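Rv1989c (MbcT) (Mycobacterium tuberculosis, PDB 6FKG) degrades NAD(+) by phosphorolysis as the toxin of a type II toxin-antitoxin pair, killing the cell unless its antitoxin MbcA blocks access to the active site. Local coordinates at residues Thr29-Asp34 / Ala88-Thr93; Asp61-Cys66 / Gln181-Thr186; Met67-Arg72 / Pro146-Val151; Met84-Tyr89 / Leu175-Tyr180. All blocks are in the same frame, centred on the assembly; numbering follows the deposited sequence.

Contact 1: Thr29-Asp34 / Ala88-Thr93; sequences TGAHRD and AYRLHT
Strands 19-30 and 89-103 of the RES-domain sheet run antiparallel here, and the tight part of their pairing runs from Thr29 to Ala31. The Thr29 backbone makes both bonds of a hydrogen-bonded pair with Arg90: Arg90 N reaches Thr29 O at 2.8 Å, nearly along the C=O axis, and Thr29 N gives the return bond to Arg90 O. On the sheet face shared by Thr29, Arg90 and His92, the Thr29 hydroxyl sits between the backbone N and the carbonyl carbon (chi1 67°). There it accepts a bond from His92 NE2 at 2.8 Å, lying exactly in the imidazole plane, and passes its own proton to Gly30 O, 2.7 Å from OG1. Ala31 N reaches Ala88 O at 2.9 Å, from above the carbonyl plane, and Ala31 CB lies 3.8 Å from Ala88 CB and over one face of the Arg90 guanidinium, whose NE pairs with Asp174. Gly30 O also takes Arg33 N, closing the type I turn Gly30-Arg33 that begins at the last residue of the strand. Past Ala31 the contact loosens: His32 and Asp34 are exposed, and Arg33 leads away to Glu67 and Asp107 of the MbcA chain. Since His92 ND1 is bonded to Ser172 and NE2 acts as donor, the ring is fixed at both nitrogens, and the buried Thr29 hydroxyl has both a donor and an acceptor.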
loop_
_atom_site.group_PDB
_atom_site.type_symbol
_atom_site.label_atom_id
_atom_site.label_comp_id
_atom_site.label_asym_id
_atom_site.label_seq_id
_atom_site.Cartn_x
_atom_site.Cartn_y
_atom_site.Cartn_z
ATOM N N THR B 29 6.303 -1.265 43.026
ATOM C CA THR B 29 5.704 -2.088 41.991
ATOM C C THR B 29 4.325 -2.489 42.478
ATOM O O THR B 29 4.029 -2.386 43.669
ATOM C CB THR B 29 6.499 -3.400 41.701
ATOM O OG1 THR B 29 6.424 -4.262 42.840
ATOM C CG2 THR B 29 7.950 -3.120 41.343
ATOM N N GLY B 30 3.492 -2.977 41.570
ATOM C CA GLY B 30 2.336 -3.751 41.984
ATOM C C GLY B 30 2.786 -4.859 42.912
ATOM O O GLY B 30 3.917 -5.372 42.794
ATOM N N ALA B 31 1.897 -5.238 43.825
ATOM C CA ALA B 31 2.227 -6.165 44.898
ATOM C C ALA B 31 2.617 -7.549 44.376
ATOM O O ALA B 31 3.320 -8.297 45.058
ATOM C CB ALA B 31 1.050 -6.281 45.871
ATOM N N HIS B 32 2.166 -7.872 43.167
ATOM C CA HIS B 32 2.391 -9.197 42.579
ATOM C C HIS B 32 3.663 -9.278 41.739
ATOM O O HIS B 32 4.037 -10.368 41.283
ATOM C CB HIS B 32 1.198 -9.611 41.707
ATOM C CG HIS B 32 -0.083 -9.773 42.461
ATOM N ND1 HIS B 32 -0.292 -10.795 43.362
ATOM C CD2 HIS B 32 -1.231 -9.055 42.434
ATOM C CE1 HIS B 32 -1.508 -10.691 43.868
ATOM N NE2 HIS B 32 -2.097 -9.641 43.323
ATOM N N ARG B 33 4.321 -8.141 41.530
ATOM C CA ARG B 33 5.480 -8.088 40.646
ATOM C C ARG B 33 6.785 -8.356 41.388
ATOM O O ARG B 33 6.911 -8.038 42.569
ATOM C CB ARG B 33 5.564 -6.727 39.951
ATOM C CG ARG B 33 4.295 -6.354 39.177
ATOM C CD ARG B 33 3.956 -7.455 38.175
ATOM N NE ARG B 33 2.826 -7.082 37.332
ATOM C CZ ARG B 33 2.930 -6.714 36.057
ATOM N NH1 ARG B 33 4.113 -6.695 35.437
ATOM N NH2 ARG B 33 1.834 -6.399 35.388
ATOM N N ASP B 34 7.751 -8.934 40.681
ATOM C CA ASP B 34 9.082 -9.133 41.233
ATOM C C ASP B 34 9.821 -7.809 41.418
ATOM O O ASP B 34 9.853 -6.955 40.519
ATOM C CB ASP B 34 9.912 -10.053 40.340
ATOM C CG ASP B 34 11.264 -10.366 40.951
ATOM O OD1 ASP B 34 11.339 -11.302 41.769
ATOM O OD2 ASP B 34 12.238 -9.663 40.637
ATOM N N ALA B 88 -3.195 -2.554 44.922
ATOM C CA ALA B 88 -2.147 -3.133 45.760
ATOM C C ALA B 88 -0.741 -2.889 45.214
ATOM O O ALA B 88 -0.342 -3.487 44.209
ATOM C CB ALA B 88 -2.386 -4.624 45.926
ATOM N N TYR B 89 0.012 -2.023 45.887
ATOM C CA TYR B 89 1.415 -1.794 45.542
ATOM C C TYR B 89 2.323 -2.133 46.719
ATOM O O TYR B 89 1.890 -2.165 47.873
ATOM C CB TYR B 89 1.667 -0.337 45.145
ATOM C CG TYR B 89 1.086 0.070 43.814
ATOM C CD1 TYR B 89 -0.228 0.515 43.715
ATOM C CD2 TYR B 89 1.858 0.019 42.659
ATOM C CE1 TYR B 89 -0.758 0.903 42.479
ATOM C CE2 TYR B 89 1.341 0.389 41.419
ATOM C CZ TYR B 89 0.037 0.846 41.341
ATOM O OH TYR B 89 -0.477 1.225 40.121
ATOM N N ARG B 90 3.594 -2.368 46.421
ATOM C CA ARG B 90 4.581 -2.601 47.463
ATOM C C ARG B 90 5.812 -1.729 47.246
ATOM O O ARG B 90 6.141 -1.360 46.110
ATOM C CB ARG B 90 4.964 -4.086 47.524
ATOM C CG ARG B 90 3.850 -4.960 48.105
ATOM C CD ARG B 90 4.309 -6.384 48.361
ATOM N NE ARG B 90 3.301 -7.158 49.081
ATOM C CZ ARG B 90 3.279 -8.485 49.124
ATOM N NH1 ARG B 90 2.328 -9.115 49.803
ATOM N NH2 ARG B 90 4.207 -9.180 48.483
ATOM N N LEU B 91 6.472 -1.398 48.349
ATOM C CA LEU B 91 7.668 -0.584 48.339
ATOM C C LEU B 91 8.859 -1.464 48.683
ATOM O O LEU B 91 8.921 -2.055 49.764
ATOM C CB LEU B 91 7.554 0.575 49.347
ATOM C CG LEU B 91 8.813 1.432 49.490
ATOM C CD1 LEU B 91 9.166 2.150 48.193
ATOM C CD2 LEU B 91 8.612 2.429 50.615
ATOM N N HIS B 92 9.799 -1.531 47.750
ATOM C CA HIS B 92 10.984 -2.365 47.875
ATOM C C HIS B 92 12.213 -1.566 48.215
ATOM O O HIS B 92 12.532 -0.590 47.547
ATOM C CB HIS B 92 11.234 -3.113 46.572
ATOM C CG HIS B 92 10.021 -3.791 46.042
ATOM N ND1 HIS B 92 9.457 -4.887 46.661
ATOM C CD2 HIS B 92 9.251 -3.524 44.960
ATOM C CE1 HIS B 92 8.394 -5.271 45.972
ATOM N NE2 HIS B 92 8.247 -4.459 44.937
ATOM N N THR B 93 12.903 -2.003 49.252
ATOM C CA THR B 93 14.172 -1.429 49.641
ATOM C C THR B 93 15.260 -2.295 49.034
ATOM O O THR B 93 15.334 -3.481 49.335
ATOM C CB THR B 93 14.321 -1.394 51.158
ATOM O OG1 THR B 93 13.232 -0.656 51.723
ATOM C CG2 THR B 93 15.637 -0.748 51.555
#

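Contact 2: Asp61-Cys66 / Gln181-Thr186; sequences DSAQAC and QELRAT
Gln64 lies along the C-terminal turn of helix 177-185, its CG anti to the backbone N (chi1 -175°) and the chain extended beyond it. This conformation lays the methylenes over backbone carbonyls: CB is 3.7 Å from Leu183 O, and CG is 3.6 Å from Arg184 O. The amide follows in the same direction, bringing Gln64 OE1 to 3.7 Å from Thr186 O of the terminal carboxylate, a proximity of two oxygens and not a bond. On the side facing helix 63-76, Leu183 has CG beside its backbone N (chi1 -64°) and CD2 directed at the other helix, where it meets the methyl of Ala63, CB to CD2 4.2 Å. The meeting elements are the first turn of helix 63-76 and the last of the C-terminal helix, whose nearest CA atoms, those of Gln64 and Arg184, are 5.0 Å apart. Ser62 is the N-cap of helix 63-76: its OG accepts from Ala65 N at 2.9 Å, a nearly straight bond (162°), so the first turn is anchored just where Ala63 and Gln64 make their contacts. Arg184 starts away from the partner helix, CG anti to N, then bends at chi2 and brings its end back, its NH1 at 4.4 Å from Gln64 CG. The guanidinium NE is engaged by Glu71, one of the following residues of helix 63-76, which ties the end of the chain to that helix by a salt bridge.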
loop_
_atom_site.group_PDB
_atom_site.type_symbol
_atom_site.label_atom_id
_atom_site.label_comp_id
_atom_site.label_asym_id
_atom_site.label_seq_id
_atom_site.Cartn_x
_atom_site.Cartn_y
_atom_site.Cartn_z
ATOM N N ASP B 61 16.770 7.358 45.261
ATOM C CA ASP B 61 17.792 7.268 46.313
ATOM C C ASP B 61 17.248 7.492 47.727
ATOM O O ASP B 61 18.008 7.519 48.699
ATOM C CB ASP B 61 18.948 8.259 46.053
ATOM C CG ASP B 61 18.552 9.717 46.268
ATOM O OD1 ASP B 61 17.360 10.067 46.130
ATOM O OD2 ASP B 61 19.450 10.529 46.580
ATOM N N SER B 62 15.940 7.652 47.848
ATOM C CA SER B 62 15.298 7.716 49.157
ATOM C C SER B 62 13.845 7.307 49.032
ATOM O O SER B 62 13.267 7.381 47.947
ATOM C CB SER B 62 15.379 9.126 49.746
ATOM O OG SER B 62 14.501 10.012 49.059
ATOM N N ALA B 63 13.241 6.897 50.143
ATOM C CA ALA B 63 11.822 6.571 50.129
ATOM C C ALA B 63 11.000 7.801 49.730
ATOM O O ALA B 63 9.979 7.687 49.034
ATOM C CB ALA B 63 11.381 6.048 51.494
ATOM N N GLN B 64 11.463 8.977 50.143
ATOM C CA GLN B 64 10.729 10.210 49.834
ATOM C C GLN B 64 10.754 10.508 48.340
ATOM O O GLN B 64 9.741 10.896 47.753
ATOM C CB GLN B 64 11.293 11.399 50.607
ATOM C CG GLN B 64 10.473 12.647 50.389
ATOM C CD GLN B 64 11.279 13.909 50.565
ATOM O OE1 GLN B 64 11.490 14.371 51.683
ATOM N NE2 GLN B 64 11.739 14.475 49.454
ATOM N N ALA B 65 11.914 10.326 47.720
ATOM C CA ALA B 65 12.037 10.545 46.283
ATOM C C ALA B 65 11.186 9.541 45.517
ATOM O O ALA B 65 10.594 9.874 44.485
ATOM C CB ALA B 65 13.493 10.458 45.843
ATOM N N CYS B 66 11.138 8.314 46.024
ATOM C CA CYS B 66 10.276 7.290 45.431
ATOM C C CYS B 66 8.810 7.739 45.486
ATOM O O CYS B 66 8.087 7.581 44.503
ATOM C CB CYS B 66 10.446 5.954 46.142
ATOM S SG CYS B 66 9.601 4.597 45.283
ATOM N N GLN B 181 1.894 8.795 52.603
ATOM C CA GLN B 181 1.854 10.127 53.204
ATOM C C GLN B 181 2.915 10.280 54.278
ATOM O O GLN B 181 3.516 11.346 54.441
ATOM C CB GLN B 181 0.469 10.403 53.774
ATOM C CG GLN B 181 -0.607 10.322 52.720
ATOM C CD GLN B 181 -1.966 10.755 53.231
ATOM O OE1 GLN B 181 -2.423 10.297 54.279
ATOM N NE2 GLN B 181 -2.621 11.642 52.489
ATOM N N GLU B 182 3.140 9.196 55.007
ATOM C CA GLU B 182 4.154 9.164 56.040
ATOM C C GLU B 182 5.545 9.336 55.428
ATOM O O GLU B 182 6.322 10.189 55.860
ATOM C CB GLU B 182 4.048 7.855 56.806
ATOM C CG GLU B 182 4.982 7.691 57.966
ATOM C CD GLU B 182 4.815 6.328 58.588
ATOM O OE1 GLU B 182 3.654 5.901 58.762
ATOM O OE2 GLU B 182 5.833 5.665 58.853
ATOM N N LEU B 183 5.843 8.545 54.399
ATOM C CA LEU B 183 7.154 8.615 53.756
ATOM C C LEU B 183 7.359 9.909 52.970
ATOM O O LEU B 183 8.481 10.398 52.861
ATOM C CB LEU B 183 7.357 7.416 52.839
ATOM C CG LEU B 183 7.373 6.091 53.602
ATOM C CD1 LEU B 183 7.473 4.907 52.638
ATOM C CD2 LEU B 183 8.527 6.086 54.597
ATOM N N ARG B 184 6.274 10.462 52.435
ATOM C CA ARG B 184 6.355 11.686 51.647
ATOM C C ARG B 184 6.791 12.848 52.534
ATOM O O ARG B 184 7.465 13.774 52.092
ATOM C CB ARG B 184 5.005 11.962 50.982
ATOM C CG ARG B 184 4.939 13.183 50.100
ATOM C CD ARG B 184 5.850 13.093 48.891
ATOM N NE ARG B 184 5.716 14.295 48.066
ATOM C CZ ARG B 184 6.406 15.412 48.258
ATOM N NH1 ARG B 184 7.289 15.486 49.248
ATOM N NH2 ARG B 184 6.214 16.453 47.462
ATOM N N ALA B 185 6.418 12.765 53.804
ATOM C CA ALA B 185 6.710 13.817 54.775
ATOM C C ALA B 185 8.093 13.647 55.395
ATOM O O ALA B 185 8.913 14.572 55.390
ATOM C CB ALA B 185 5.654 13.816 55.852
ATOM N N THR B 186 8.339 12.448 55.924
ATOM C CA THR B 186 9.541 12.152 56.702
ATOM C C THR B 186 10.764 11.914 55.816
ATOM O O THR B 186 10.835 12.384 54.679
ATOM C CB THR B 186 9.325 10.914 57.613
ATOM O OG1 THR B 186 9.224 9.729 56.804
ATOM C CG2 THR B 186 8.049 11.073 58.460
ATOM O OXT THR B 186 11.720 11.256 56.229
#

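Contact 3: Met67-Arg72 / Pro146-Val151; sequences MVEVER and PAAGGV
A beta hairpin of the RES-domain sheet, strands 142-147 and 150-156 joined by the type I turn Ala147-Gly150, rests its tip against helix 63-76. Val68 leads the apolar touch: CG1, anti to the backbone N (chi1 175°), lies 3.8 Å from Ala148 CB, while CG2 packs directly on the Gly149 backbone, 3.9 Å from Gly149 CA, so the two methyls lie side by side against the turn. Alongside, Arg72 CD meets the same Ala148 methyl at 4.0 Å. The polar part is carried by water. Glu69, bent at chi2 (-56°), curls its carboxylate toward the turn, where OE2 accepts from two waters. One water, 2.7 Å from Glu69 OE2, accepts from Gly149 N. The other water, 2.6 Å from the same Glu69 OE2, accepts from Ala148 N. The turn amides are thereby joined to the carboxylate without direct bonds. Glu69 OE1 uses its syn lone pair for Arg72 NH1 at 2.9 Å, near the guanidinium plane, a salt bridge within the helix that holds the carboxylate's rotation; the cation would probably lower its pKa. Arg72 NH1 also bonds Val115 O of the MbcA chain, and Phe114 of that chain packs on Glu69. Arg184 of helix 177-185 also touches Val68, and helix 117-121 touches Ala148 through Tyr121, while Asp61 OD1 takes a hydrogen bond from Val151 N, just past the turn.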
loop_
_atom_site.group_PDB
_atom_site.type_symbol
_atom_site.label_atom_id
_atom_site.label_comp_id
_atom_site.label_asym_id
_atom_site.label_seq_id
_atom_site.Cartn_x
_atom_site.Cartn_y
_atom_site.Cartn_z
ATOM N N MET B 67 8.384 8.320 46.618
ATOM C CA MET B 67 6.982 8.752 46.762
ATOM C C MET B 67 6.651 9.851 45.763
ATOM O O MET B 67 5.543 9.911 45.227
ATOM C CB MET B 67 6.679 9.248 48.180
ATOM C CG MET B 67 6.761 8.158 49.274
ATOM S SD MET B 67 5.865 6.625 48.908
ATOM C CE MET B 67 7.156 5.557 48.239
ATOM N N VAL B 68 7.613 10.729 45.518
ATOM C CA VAL B 68 7.424 11.771 44.513
ATOM C C VAL B 68 7.176 11.117 43.140
ATOM O O VAL B 68 6.327 11.570 42.378
ATOM C CB VAL B 68 8.630 12.723 44.474
ATOM C CG1 VAL B 68 8.490 13.747 43.339
ATOM C CG2 VAL B 68 8.765 13.434 45.812
ATOM N N GLU B 69 7.881 10.029 42.833
ATOM C CA GLU B 69 7.650 9.357 41.550
ATOM C C GLU B 69 6.275 8.671 41.533
ATOM O O GLU B 69 5.601 8.642 40.496
ATOM C CB GLU B 69 8.767 8.355 41.246
ATOM C CG GLU B 69 10.155 9.007 41.044
ATOM C CD GLU B 69 10.172 10.065 39.945
ATOM O OE1 GLU B 69 9.441 9.936 38.939
ATOM O OE2 GLU B 69 10.922 11.044 40.092
ATOM N N VAL B 70 5.827 8.179 42.687
ATOM C CA VAL B 70 4.479 7.622 42.767
ATOM C C VAL B 70 3.449 8.708 42.417
ATOM O O VAL B 70 2.497 8.463 41.686
ATOM C CB VAL B 70 4.162 7.027 44.166
ATOM C CG1 VAL B 70 2.697 6.584 44.240
ATOM C CG2 VAL B 70 5.080 5.839 44.474
ATOM N N GLU B 71 3.664 9.919 42.924
ATOM C CA GLU B 71 2.783 11.044 42.609
ATOM C C GLU B 71 2.749 11.370 41.116
ATOM O O GLU B 71 1.686 11.629 40.544
ATOM C CB GLU B 71 3.225 12.304 43.360
ATOM C CG GLU B 71 3.233 12.182 44.842
ATOM C CD GLU B 71 3.673 13.488 45.510
ATOM O OE1 GLU B 71 4.001 14.464 44.793
ATOM O OE2 GLU B 71 3.693 13.533 46.750
ATOM N N ARG B 72 3.929 11.422 40.505
ATOM C CA ARG B 72 4.032 11.734 39.082
ATOM C C ARG B 72 3.347 10.677 38.225
ATOM O O ARG B 72 2.706 11.007 37.231
ATOM C CB ARG B 72 5.493 11.875 38.661
ATOM C CG ARG B 72 6.195 13.081 39.307
ATOM C CD ARG B 72 7.655 13.175 38.850
ATOM N NE ARG B 72 7.763 13.584 37.453
ATOM C CZ ARG B 72 8.232 12.817 36.478
ATOM N NH1 ARG B 72 8.651 11.584 36.746
ATOM N NH2 ARG B 72 8.285 13.296 35.235
ATOM N N PRO B 146 19.058 13.053 37.712
ATOM C CA PRO B 146 18.282 13.823 38.687
ATOM C C PRO B 146 16.828 13.349 38.648
ATOM O O PRO B 146 16.368 12.869 37.612
ATOM C CB PRO B 146 18.429 15.264 38.200
ATOM C CG PRO B 146 18.618 15.131 36.716
ATOM C CD PRO B 146 19.271 13.786 36.451
ATOM N N ALA B 147 16.127 13.461 39.768
ATOM C CA ALA B 147 14.705 13.172 39.806
ATOM C C ALA B 147 14.007 14.312 40.524
ATOM O O ALA B 147 14.655 15.075 41.260
ATOM C CB ALA B 147 14.436 11.846 40.496
ATOM N N ALA B 148 12.696 14.430 40.313
ATOM C CA ALA B 148 11.925 15.522 40.908
ATOM C C ALA B 148 12.105 15.570 42.421
ATOM O O ALA B 148 12.169 16.644 43.000
ATOM C CB ALA B 148 10.450 15.395 40.549
ATOM N N GLY B 149 12.227 14.407 43.058
ATOM C CA GLY B 149 12.344 14.378 44.505
ATOM C C GLY B 149 13.721 14.042 45.054
ATOM O O GLY B 149 13.873 13.846 46.260
ATOM N N GLY B 150 14.723 13.967 44.183
ATOM C CA GLY B 150 16.079 13.632 44.605
ATOM C C GLY B 150 16.895 13.038 43.463
ATOM O O GLY B 150 17.002 13.645 42.400
ATOM N N VAL B 151 17.451 11.846 43.663
ATOM C CA VAL B 151 18.264 11.198 42.622
ATOM C C VAL B 151 17.639 9.881 42.175
ATOM O O VAL B 151 17.143 9.111 42.994
ATOM C CB VAL B 151 19.707 10.961 43.113
ATOM C CG1 VAL B 151 20.499 10.163 42.086
ATOM C CG2 VAL B 151 20.377 12.299 43.386
HETATM O O HOH W 1 11.717 11.705 42.616
HETATM O O HOH W 2 11.384 12.893 38.359
#

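Contact 4: Met84-Tyr89 / Leu175-Tyr180; sequences MLEAAY and LTPALY
Leu85 spreads its isobutyl group over the start of helix 177-185, CG beside its backbone N (chi1 -69°) and the two methyls divided between different partners. CD1 presses on Tyr180 CB at 3.4 Å, a tight approach, with the two side chains crossing at about a right angle. CD2 meets Leu175 CD2 at 3.9 Å, and the Leu85 backbone is covered by the proline ring, with Pro177 CD 3.5 Å from Leu85 O. The contact joins the type I turn Met84-Ala87, which starts at the last residue of helix 81-84, to the N terminus of the last helix; Thr176 is its N-cap, OG1 accepting from Leu179 N at 3.1 Å, and Pro177 occupies the first turn. Beyond Leu85 the two chains are tied through backbone: Leu175 N donates to Tyr89 O at 2.8 Å, almost straight (170°) but from above the carbonyl plane. A water accepts from Tyr89 N at 2.8 Å and lies within bonding distance of Ala87 O and Leu175 O. The tyrosine rings lead off to outside partners, Tyr180 OH to Glu71 on helix 63-76 and Tyr89 OH to Val68 O of the MbcA chain.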
loop_
_atom_site.group_PDB
_atom_site.type_symbol
_atom_site.label_atom_id
_atom_site.label_comp_id
_atom_site.label_asym_id
_atom_site.label_seq_id
_atom_site.Cartn_x
_atom_site.Cartn_y
_atom_site.Cartn_z
ATOM N N MET B 84 -4.499 6.050 43.854
ATOM C CA MET B 84 -3.841 4.988 43.081
ATOM C C MET B 84 -3.417 3.838 43.978
ATOM O O MET B 84 -3.527 2.653 43.602
ATOM C CB MET B 84 -2.624 5.541 42.331
ATOM C CG MET B 84 -1.905 4.527 41.444
ATOM S SD MET B 84 -0.592 5.330 40.491
ATOM C CE MET B 84 0.793 5.116 41.582
ATOM N N LEU B 85 -2.944 4.188 45.172
ATOM C CA LEU B 85 -2.422 3.194 46.109
ATOM C C LEU B 85 -3.521 2.419 46.837
ATOM O O LEU B 85 -3.241 1.627 47.732
ATOM C CB LEU B 85 -1.504 3.862 47.115
ATOM C CG LEU B 85 -0.195 4.371 46.503
ATOM C CD1 LEU B 85 0.581 5.160 47.538
ATOM C CD2 LEU B 85 0.654 3.192 45.958
ATOM N N GLU B 86 -4.768 2.655 46.452
ATOM C CA GLU B 86 -5.848 1.773 46.859
ATOM C C GLU B 86 -5.749 0.439 46.117
ATOM O O GLU B 86 -6.218 -0.584 46.612
ATOM C CB GLU B 86 -7.200 2.424 46.603
ATOM C CG GLU B 86 -7.417 3.658 47.501
ATOM C CD GLU B 86 -8.787 4.251 47.313
ATOM O OE1 GLU B 86 -9.573 3.686 46.515
ATOM O OE2 GLU B 86 -9.071 5.273 47.963
ATOM N N ALA B 87 -5.156 0.461 44.925
ATOM C CA ALA B 87 -4.757 -0.789 44.266
ATOM C C ALA B 87 -3.491 -1.259 44.984
ATOM O O ALA B 87 -2.808 -0.455 45.618
ATOM C CB ALA B 87 -4.520 -0.583 42.764
ATOM N N ALA B 88 -3.195 -2.554 44.922
ATOM C CA ALA B 88 -2.147 -3.133 45.760
ATOM C C ALA B 88 -0.741 -2.889 45.214
ATOM O O ALA B 88 -0.342 -3.487 44.209
ATOM C CB ALA B 88 -2.386 -4.624 45.926
ATOM N N TYR B 89 0.012 -2.023 45.887
ATOM C CA TYR B 89 1.415 -1.794 45.542
ATOM C C TYR B 89 2.323 -2.133 46.719
ATOM O O TYR B 89 1.890 -2.165 47.873
ATOM C CB TYR B 89 1.667 -0.337 45.145
ATOM C CG TYR B 89 1.086 0.070 43.814
ATOM C CD1 TYR B 89 -0.228 0.515 43.715
ATOM C CD2 TYR B 89 1.858 0.019 42.659
ATOM C CE1 TYR B 89 -0.758 0.903 42.479
ATOM C CE2 TYR B 89 1.341 0.389 41.419
ATOM C CZ TYR B 89 0.037 0.846 41.341
ATOM O OH TYR B 89 -0.477 1.225 40.121
ATOM N N LEU B 175 2.539 -0.716 50.222
ATOM C CA LEU B 175 2.583 0.739 50.087
ATOM C C LEU B 175 1.161 1.279 50.085
ATOM O O LEU B 175 0.546 1.472 49.039
ATOM C CB LEU B 175 3.338 1.157 48.827
ATOM C CG LEU B 175 3.548 2.668 48.625
ATOM C CD1 LEU B 175 4.296 3.328 49.798
ATOM C CD2 LEU B 175 4.285 2.878 47.313
ATOM N N THR B 176 0.655 1.500 51.286
ATOM C CA THR B 176 -0.695 2.002 51.501
ATOM C C THR B 176 -0.735 3.513 51.312
ATOM O O THR B 176 0.300 4.155 51.332
ATOM C CB THR B 176 -1.167 1.644 52.908
ATOM O OG1 THR B 176 -0.269 2.237 53.855
ATOM C CG2 THR B 176 -1.168 0.125 53.082
ATOM N N PRO B 177 -1.929 4.084 51.117
ATOM C CA PRO B 177 -2.021 5.550 51.110
ATOM C C PRO B 177 -1.425 6.172 52.378
ATOM O O PRO B 177 -0.738 7.191 52.280
ATOM C CB PRO B 177 -3.527 5.801 51.024
ATOM C CG PRO B 177 -4.024 4.602 50.233
ATOM C CD PRO B 177 -3.196 3.443 50.721
ATOM N N ALA B 178 -1.671 5.560 53.536
ATOM C CA ALA B 178 -1.136 6.068 54.796
ATOM C C ALA B 178 0.397 6.059 54.807
ATOM O O ALA B 178 1.018 7.028 55.236
ATOM C CB ALA B 178 -1.686 5.263 55.983
ATOM N N LEU B 179 1.009 4.971 54.336
ATOM C CA LEU B 179 2.470 4.882 54.334
ATOM C C LEU B 179 3.063 5.905 53.388
ATOM O O LEU B 179 4.071 6.533 53.707
ATOM C CB LEU B 179 2.951 3.491 53.925
ATOM C CG LEU B 179 4.473 3.315 53.987
ATOM C CD1 LEU B 179 5.015 3.659 55.374
ATOM C CD2 LEU B 179 4.861 1.887 53.585
ATOM N N TYR B 180 2.442 6.043 52.215
ATOM C CA TYR B 180 2.872 7.040 51.239
ATOM C C TYR B 180 2.944 8.423 51.890
ATOM O O TYR B 180 3.919 9.144 51.750
ATOM C CB TYR B 180 1.918 7.069 50.037
ATOM C CG TYR B 180 1.885 8.410 49.369
ATOM C CD1 TYR B 180 0.883 9.327 49.666
ATOM C CD2 TYR B 180 2.872 8.789 48.471
ATOM C CE1 TYR B 180 0.866 10.566 49.098
ATOM C CE2 TYR B 180 2.856 10.056 47.890
ATOM C CZ TYR B 180 1.844 10.932 48.209
ATOM O OH TYR B 180 1.788 12.198 47.659
HETATM O O HOH W 3 -1.060 -0.393 47.945
#

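Overall arrangement
From the N terminus, strand 19-30 and its turn pair with residues 88-93 in contact 1, closing a loop holding all of helix 63-76. That helix begins in contact 2 and continues in contact 3, which ties it to the tip of the hairpin at 146-151; contact 1 crosses both. Contact 4 opens on the stretch where contact 1 ends, sharing Ala88 and Tyr89, and is closed by the start of helix 177-185, so it crosses contact 3. The end of that helix closes contact 2, whose long loop encloses contacts 3 and 4. Leu91 packs on Leu183 and Cys66, and Met67 on Leu175 and Tyr180, joining sheet, helix 63-76 and C-terminal helix.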